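Local coordinates for protein mRNA interferase toxin RelE (Escherichia coli, PDB 4FXI) that cleaves mRNA in the ribosomal A site with high codon specificity, inhibiting translation during amino acid starvation as the ribosome-dependent toxin of a type II toxin-antitoxin system, at residues 38-41 with 42-45; 19-22 with 23-27. The protein carries 1 engineered substitution. One frame throughout, in Å; residues are numbered along the deposited sequence.

Contact 1. Residues 38-41 with 42-45; sequences RIEA and NKLR
Ile39 and Asn42 meet across a single turn of 3-10 helix, which interrupts the loop between helix 20-35 and strand 52-54 of this RelE-family toxin. Two bonds of the i to i+3 spacing that defines such a helix hold the turn: Asn42 N donates to Ile39 O at 2.9 Å, and Lys43 N to Glu40 O at 3.1 Å.

On one side of the turn, Ile39 and Asn42 lie alongside each other and point the same way. The branch methyl Ile39 CG2 touches the amide at Asn42 ND2, 3.6 Å away, while Asn42 OD1 leans back over the carbonyl of Ala41. With CG beside its own backbone N (chi1 -65°), Asn42 holds its amide against Ile39.

The charged pair of the turn is Glu40 and Lys43, whose chains slant across one another. Glu40 bends at chi2 (71°), which brings OE1 within 3.6 Å of Lys43 CE; the salt bridge from OE1 to NZ is long, and a water links the same two atoms.

Further out, Asn42 shares a backbone hydrogen bond with Lys52, the inferred proton acceptor, and its side chain packs on that lysine, so the turn lies against strand 52-54, which also carries Lys54, an inferred transition-state stabiliser. Arg38 ties the start of the loop to Asp49 and Asp68 by salt bridges. Where the chain leaves the turn, a second water donates to both Ala41 O, at 2.8 Å, and Lys43 O.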
ATOM      1  N   ARG A  38      -5.123  -4.072  -9.775  1.00 22.89           N
ATOM      2  CA  ARG A  38      -5.675  -5.321  -9.281  1.00 23.66           C
ATOM      3  C   ARG A  38      -4.758  -6.437  -9.726  1.00 32.92           C
ATOM      4  O   ARG A  38      -4.762  -6.845 -10.887  1.00 37.59           O
ATOM      5  CB  ARG A  38      -7.101  -5.520  -9.786  1.00 25.74           C
ATOM      6  CG  ARG A  38      -8.058  -4.442  -9.276  1.00 27.42           C
ATOM      7  CD  ARG A  38      -9.495  -4.792  -9.642  1.00 32.14           C
ATOM      8  NE  ARG A  38     -10.453  -3.783  -9.203  1.00 31.25           N
ATOM      9  CZ  ARG A  38     -10.916  -3.684  -7.961  1.00 36.31           C
ATOM     10  NH1 ARG A  38     -10.496  -4.525  -7.022  1.00 33.39           N
ATOM     11  NH2 ARG A  38     -11.795  -2.741  -7.657  1.00 37.66           N
ATOM     12  N   ILE A  39      -3.913  -6.868  -8.802  1.00 26.94           N
ATOM     13  CA  ILE A  39      -2.954  -7.922  -9.062  1.00 19.72           C
ATOM     14  C   ILE A  39      -3.409  -9.011  -8.106  1.00 25.13           C
ATOM     15  O   ILE A  39      -3.195  -8.907  -6.901  1.00 29.19           O
ATOM     16  CB  ILE A  39      -1.537  -7.452  -8.700  1.00 19.34           C
ATOM     17  CG1 ILE A  39      -1.130  -6.274  -9.591  1.00 26.20           C
ATOM     18  CG2 ILE A  39      -0.529  -8.582  -8.840  1.00 23.36           C
ATOM     19  CD1 ILE A  39       0.150  -5.610  -9.158  1.00 29.43           C
ATOM     20  N   GLU A  40      -4.058 -10.033  -8.654  1.00 23.88           N
ATOM     21  CA  GLU A  40      -4.769 -11.019  -7.832  1.00 23.65           C
ATOM     22  C   GLU A  40      -3.866 -11.722  -6.829  1.00 29.31           C
ATOM     23  O   GLU A  40      -4.290 -12.015  -5.697  1.00 30.58           O
ATOM     24  CB  GLU A  40      -5.510 -12.011  -8.735  1.00 27.40           C
ATOM     25  CG  GLU A  40      -6.292 -13.077  -7.980  1.00 32.01           C
ATOM     26  CD  GLU A  40      -7.530 -12.547  -7.274  1.00 40.27           C
ATOM     27  OE1 GLU A  40      -7.913 -11.375  -7.486  1.00 34.92           O
ATOM     28  OE2 GLU A  40      -8.128 -13.323  -6.494  1.00 42.13           O
ATOM     29  N   ALA A  41      -2.612 -11.945  -7.217  1.00 25.88           N
ATOM     30  CA  ALA A  41      -1.646 -12.610  -6.339  1.00 28.08           C
ATOM     31  C   ALA A  41      -1.399 -11.826  -5.053  1.00 32.41           C
ATOM     32  O   ALA A  41      -1.010 -12.395  -4.023  1.00 32.16           O
ATOM     33  CB  ALA A  41      -0.329 -12.851  -7.069  1.00 36.12           C
ATOM     34  N   ASN A  42      -1.645 -10.525  -5.114  1.00 27.22           N
ATOM     35  CA  ASN A  42      -1.326  -9.627  -4.013  1.00 29.62           C
ATOM     36  C   ASN A  42      -2.555  -9.174  -3.249  1.00 27.45           C
ATOM     37  O   ASN A  42      -2.479  -8.290  -2.381  1.00 28.11           O
ATOM     38  CB  ASN A  42      -0.570  -8.408  -4.544  1.00 27.09           C
ATOM     39  CG  ASN A  42       0.786  -8.771  -5.124  1.00 29.97           C
ATOM     40  OD1 ASN A  42       1.299  -9.866  -4.905  1.00 33.92           O
ATOM     41  ND2 ASN A  42       1.378  -7.841  -5.856  1.00 28.26           N
ATOM     42  N   LYS A  43      -3.697  -9.762  -3.585  1.00 30.63           N
ATOM     43  CA  LYS A  43      -4.947  -9.407  -2.935  1.00 32.19           C
ATOM     44  C   LYS A  43      -4.943  -9.834  -1.476  1.00 36.97           C
ATOM     45  O   LYS A  43      -4.577 -10.965  -1.154  1.00 34.81           O
ATOM     46  CB  LYS A  43      -6.132 -10.024  -3.683  1.00 40.23           C
ATOM     47  CG  LYS A  43      -7.445  -9.888  -2.938  1.00 44.80           C
ATOM     48  CD  LYS A  43      -8.651 -10.172  -3.822  1.00 56.79           C
ATOM     49  CE  LYS A  43      -8.816  -9.091  -4.872  1.00 65.14           C
ATOM     50  NZ  LYS A  43     -10.197  -9.019  -5.430  1.00 68.08           N
ATOM     51  N   LEU A  44      -5.348  -8.932  -0.588  1.00 29.66           N
ATOM     52  CA  LEU A  44      -5.423  -9.270   0.841  1.00 29.13           C
ATOM     53  C   LEU A  44      -6.756  -9.899   1.245  1.00 30.97           C
ATOM     54  O   LEU A  44      -7.821  -9.521   0.749  1.00 34.18           O
ATOM     55  CB  LEU A  44      -5.195  -8.008   1.677  1.00 30.79           C
ATOM     56  CG  LEU A  44      -3.822  -7.378   1.484  1.00 41.74           C
ATOM     57  CD1 LEU A  44      -3.743  -6.076   2.257  1.00 46.93           C
ATOM     58  CD2 LEU A  44      -2.741  -8.342   1.935  1.00 52.47           C
ATOM     59  N   ARG A  45      -6.698 -10.863   2.163  1.00 29.80           N
ATOM     60  CA  ARG A  45      -7.901 -11.451   2.700  0.84 23.52           C
ATOM     61  C   ARG A  45      -8.578 -10.431   3.604  1.00 41.61           C
ATOM     62  O   ARG A  45      -7.932  -9.509   4.120  1.00 35.98           O
ATOM     63  CB  ARG A  45      -7.567 -12.727   3.469  0.79 23.64           C
ATOM     64  CG  ARG A  45      -7.266 -13.886   2.536  0.70 39.59           C
ATOM     65  CD  ARG A  45      -6.059 -14.703   2.979  0.86 53.57           C
ATOM     66  NE  ARG A  45      -6.291 -15.411   4.230  0.92 61.22           N
ATOM     67  CZ  ARG A  45      -6.976 -16.545   4.333  0.13 64.15           C
ATOM     68  NH1 ARG A  45      -7.516 -17.101   3.257  0.83 69.07           N
ATOM     69  NH2 ARG A  45      -7.129 -17.123   5.516  0.84 61.21           N
TER
HETATM   70  O   HOH W   1     -10.475 -11.039  -7.132  1.00 55.89           O
HETATM   71  O   HOH W   2      -2.062 -12.319  -1.439  1.00 47.90           O

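Contact 2. Residues 19-22 with 23-27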
ATOM      1  N   GLY A  19      12.979   5.113   5.082  1.00 43.56           N
ATOM      2  CA  GLY A  19      14.351   5.238   4.615  1.00 43.84           C
ATOM      3  C   GLY A  19      14.396   5.369   3.102  1.00 46.03           C
ATOM      4  O   GLY A  19      13.467   4.949   2.402  1.00 43.05           O
ATOM      5  N   SER A  20      15.475   5.953   2.593  1.00 49.08           N
ATOM      6  CA  SER A  20      15.592   6.260   1.169  1.00 49.85           C
ATOM      7  C   SER A  20      15.558   5.011   0.281  1.00 46.85           C
ATOM      8  O   SER A  20      14.808   4.953  -0.700  1.00 45.51           O
ATOM      9  CB  SER A  20      16.867   7.067   0.906  1.00 52.95           C
ATOM     10  OG  SER A  20      16.941   7.484  -0.443  1.00 64.97           O
ATOM     11  N   THR A  21      16.359   4.008   0.621  1.00 43.39           N
ATOM     12  CA  THR A  21      16.444   2.825  -0.225  1.00 49.49           C
ATOM     13  C   THR A  21      15.131   2.047  -0.248  1.00 48.61           C
ATOM     14  O   THR A  21      14.737   1.539  -1.290  1.00 47.01           O
ATOM     15  CB  THR A  21      17.611   1.897   0.175  1.00 53.80           C
ATOM     16  OG1 THR A  21      17.249   1.129   1.329  1.00 64.21           O
ATOM     17  CG2 THR A  21      18.857   2.712   0.472  1.00 52.42           C
ATOM     18  N   VAL A  22      14.453   1.968   0.895  1.00 47.26           N
ATOM     19  CA  VAL A  22      13.180   1.256   0.983  1.00 34.51           C
ATOM     20  C   VAL A  22      12.053   1.991   0.248  1.00 38.49           C
ATOM     21  O   VAL A  22      11.232   1.371  -0.434  1.00 41.23           O
ATOM     22  CB  VAL A  22      12.775   0.977   2.455  1.00 42.09           C
ATOM     23  CG1 VAL A  22      11.330   0.498   2.544  1.00 42.96           C
ATOM     24  CG2 VAL A  22      13.702  -0.060   3.065  1.00 47.60           C
ATOM     25  N   ARG A  23      12.015   3.310   0.375  1.00 37.98           N
ATOM     26  CA  ARG A  23      11.003   4.087  -0.337  1.00 39.15           C
ATOM     27  C   ARG A  23      11.140   3.932  -1.851  1.00 36.26           C
ATOM     28  O   ARG A  23      10.143   3.769  -2.550  1.00 38.32           O
ATOM     29  CB  ARG A  23      11.076   5.568   0.034  1.00 40.74           C
ATOM     30  CG  ARG A  23       9.995   6.411  -0.626  1.00 40.99           C
ATOM     31  CD  ARG A  23      10.194   7.902  -0.355  1.00 48.08           C
ATOM     32  NE  ARG A  23      10.311   8.187   1.068  1.00 65.07           N
ATOM     33  CZ  ARG A  23      11.430   8.579   1.668  1.00 59.03           C
ATOM     34  NH1 ARG A  23      12.548   8.750   0.970  1.00 55.79           N
ATOM     35  NH2 ARG A  23      11.427   8.809   2.972  1.00 64.45           N
ATOM     36  N   GLU A  24      12.373   3.978  -2.354  1.00 37.42           N
ATOM     37  CA  GLU A  24      12.602   3.858  -3.793  1.00 37.65           C
ATOM     38  C   GLU A  24      12.174   2.492  -4.313  1.00 38.84           C
ATOM     39  O   GLU A  24      11.697   2.374  -5.446  1.00 38.59           O
ATOM     40  CB  GLU A  24      14.070   4.122  -4.157  1.00 41.57           C
ATOM     41  CG  GLU A  24      14.518   5.579  -3.980  1.00 51.33           C
ATOM     42  CD  GLU A  24      13.681   6.571  -4.783  1.00 61.73           C
ATOM     43  OE1 GLU A  24      13.275   7.604  -4.210  1.00 67.44           O
ATOM     44  OE2 GLU A  24      13.429   6.325  -5.983  1.00 60.36           O
ATOM     45  N   GLN A  25      12.370   1.462  -3.493  1.00 38.27           N
ATOM     46  CA  GLN A  25      11.974   0.100  -3.848  1.00 43.19           C
ATOM     47  C   GLN A  25      10.464   0.005  -3.966  1.00 36.51           C
ATOM     48  O   GLN A  25       9.937  -0.547  -4.934  1.00 32.49           O
ATOM     49  CB  GLN A  25      12.447  -0.894  -2.785  1.00 42.64           C
ATOM     50  CG  GLN A  25      13.944  -1.117  -2.748  1.00 50.84           C
ATOM     51  CD  GLN A  25      14.340  -2.153  -1.715  1.00 53.34           C
ATOM     52  OE1 GLN A  25      14.203  -3.357  -1.942  1.00 51.88           O
ATOM     53  NE2 GLN A  25      14.817  -1.690  -0.570  1.00 53.27           N
ATOM     54  N   LEU A  26       9.771   0.540  -2.964  1.00 35.04           N
ATOM     55  CA  LEU A  26       8.313   0.565  -2.959  1.00 33.79           C
ATOM     56  C   LEU A  26       7.782   1.485  -4.047  1.00 33.95           C
ATOM     57  O   LEU A  26       6.731   1.228  -4.634  1.00 29.87           O
ATOM     58  CB  LEU A  26       7.785   1.032  -1.606  1.00 33.36           C
ATOM     59  CG  LEU A  26       7.961   0.091  -0.417  1.00 36.72           C
ATOM     60  CD1 LEU A  26       7.486   0.784   0.850  1.00 35.64           C
ATOM     61  CD2 LEU A  26       7.187  -1.201  -0.646  1.00 36.33           C
ATOM     62  N   LYS A  27       8.514   2.559  -4.330  1.00 30.46           N
ATOM     63  CA  LYS A  27       8.037   3.519  -5.312  1.00 29.39           C
ATOM     64  C   LYS A  27       7.961   2.906  -6.705  1.00 27.23           C
ATOM     65  O   LYS A  27       6.968   3.089  -7.411  1.00 32.49           O
ATOM     66  CB  LYS A  27       8.902   4.784  -5.315  1.00 32.65           C
ATOM     67  CG  LYS A  27       8.566   5.750  -6.435  1.00 31.02           C
ATOM     68  CD  LYS A  27       9.434   7.013  -6.344  1.00 31.68           C
ATOM     69  CE  LYS A  27       9.345   7.833  -7.606  1.00 37.54           C
ATOM     70  NZ  LYS A  27       9.994   9.184  -7.463  1.00 35.54           N
TER
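Thr21 O is gripped twice from the same residue: Gln25 N donates to it at 3.2 Å, and the side-chain amide adds a weak bond from Gln25 NE2 at 3.3 Å. Gln25 CG also sits close to this oxygen. The side chain reaches back because CG stands beside the backbone N (chi1 -70°) and the chain runs extended beyond it, alongside Thr21 and pointing the same way. It slants across Val22, whose CG2 lies 4.1 Å from Gln25 NE2.

The contact is the first two turns of helix 20-35, with Gly19 at the N-cap position. Gly19 O accepts from Arg23 N at 3.0 Å, and the i to i+4 ladder continues with Glu24 N to Ser20 O and Leu26 N to Val22 O, the last the straightest at 168°.

Arg23 folds its long side chain back toward the start of the helix. A bend at chi3 (-54°) puts the guanidinium so that Gly19 O lies over one face, towards its rim, and NH1 comes 3.9 Å from Ser20 CA. The polar end has a firmer partner: NE donates to Trp15 O, on the preceding helix, thereby linking the two helices of the hairpin.

Val22 and Leu26 meet at CG1 and CD1, 4.2 Å apart. The side chain of buried Leu26 is about 6 Å from that of Arg61, an inferred transition-state stabiliser. The chemistry thus divides: Arg23 joins the helices through a polar bond, while Val22 and Leu26 pack on Leu55, Leu26 also on Trp15 and Leu18.

How the contacts relate
Following the chain from the N terminus, helix 9-17 gives way to the short link that opens helix 20-35, and contact 2 forms in the first turns of that helix. The helix then runs on to residue 35, and contact 1 folds the loop after it into a turn before strand 52-54. The two contacts come in series, neither nested nor crossed, and each closes only a local turn. The centres of contact 1 and contact 2 are 21 Å apart, and their nearest atoms about 10 Å. Contact 2 joins the helical hairpin to the chain just after strand 52-54, at Leu55, whereas contact 1 meets that edge strand itself, at Lys52.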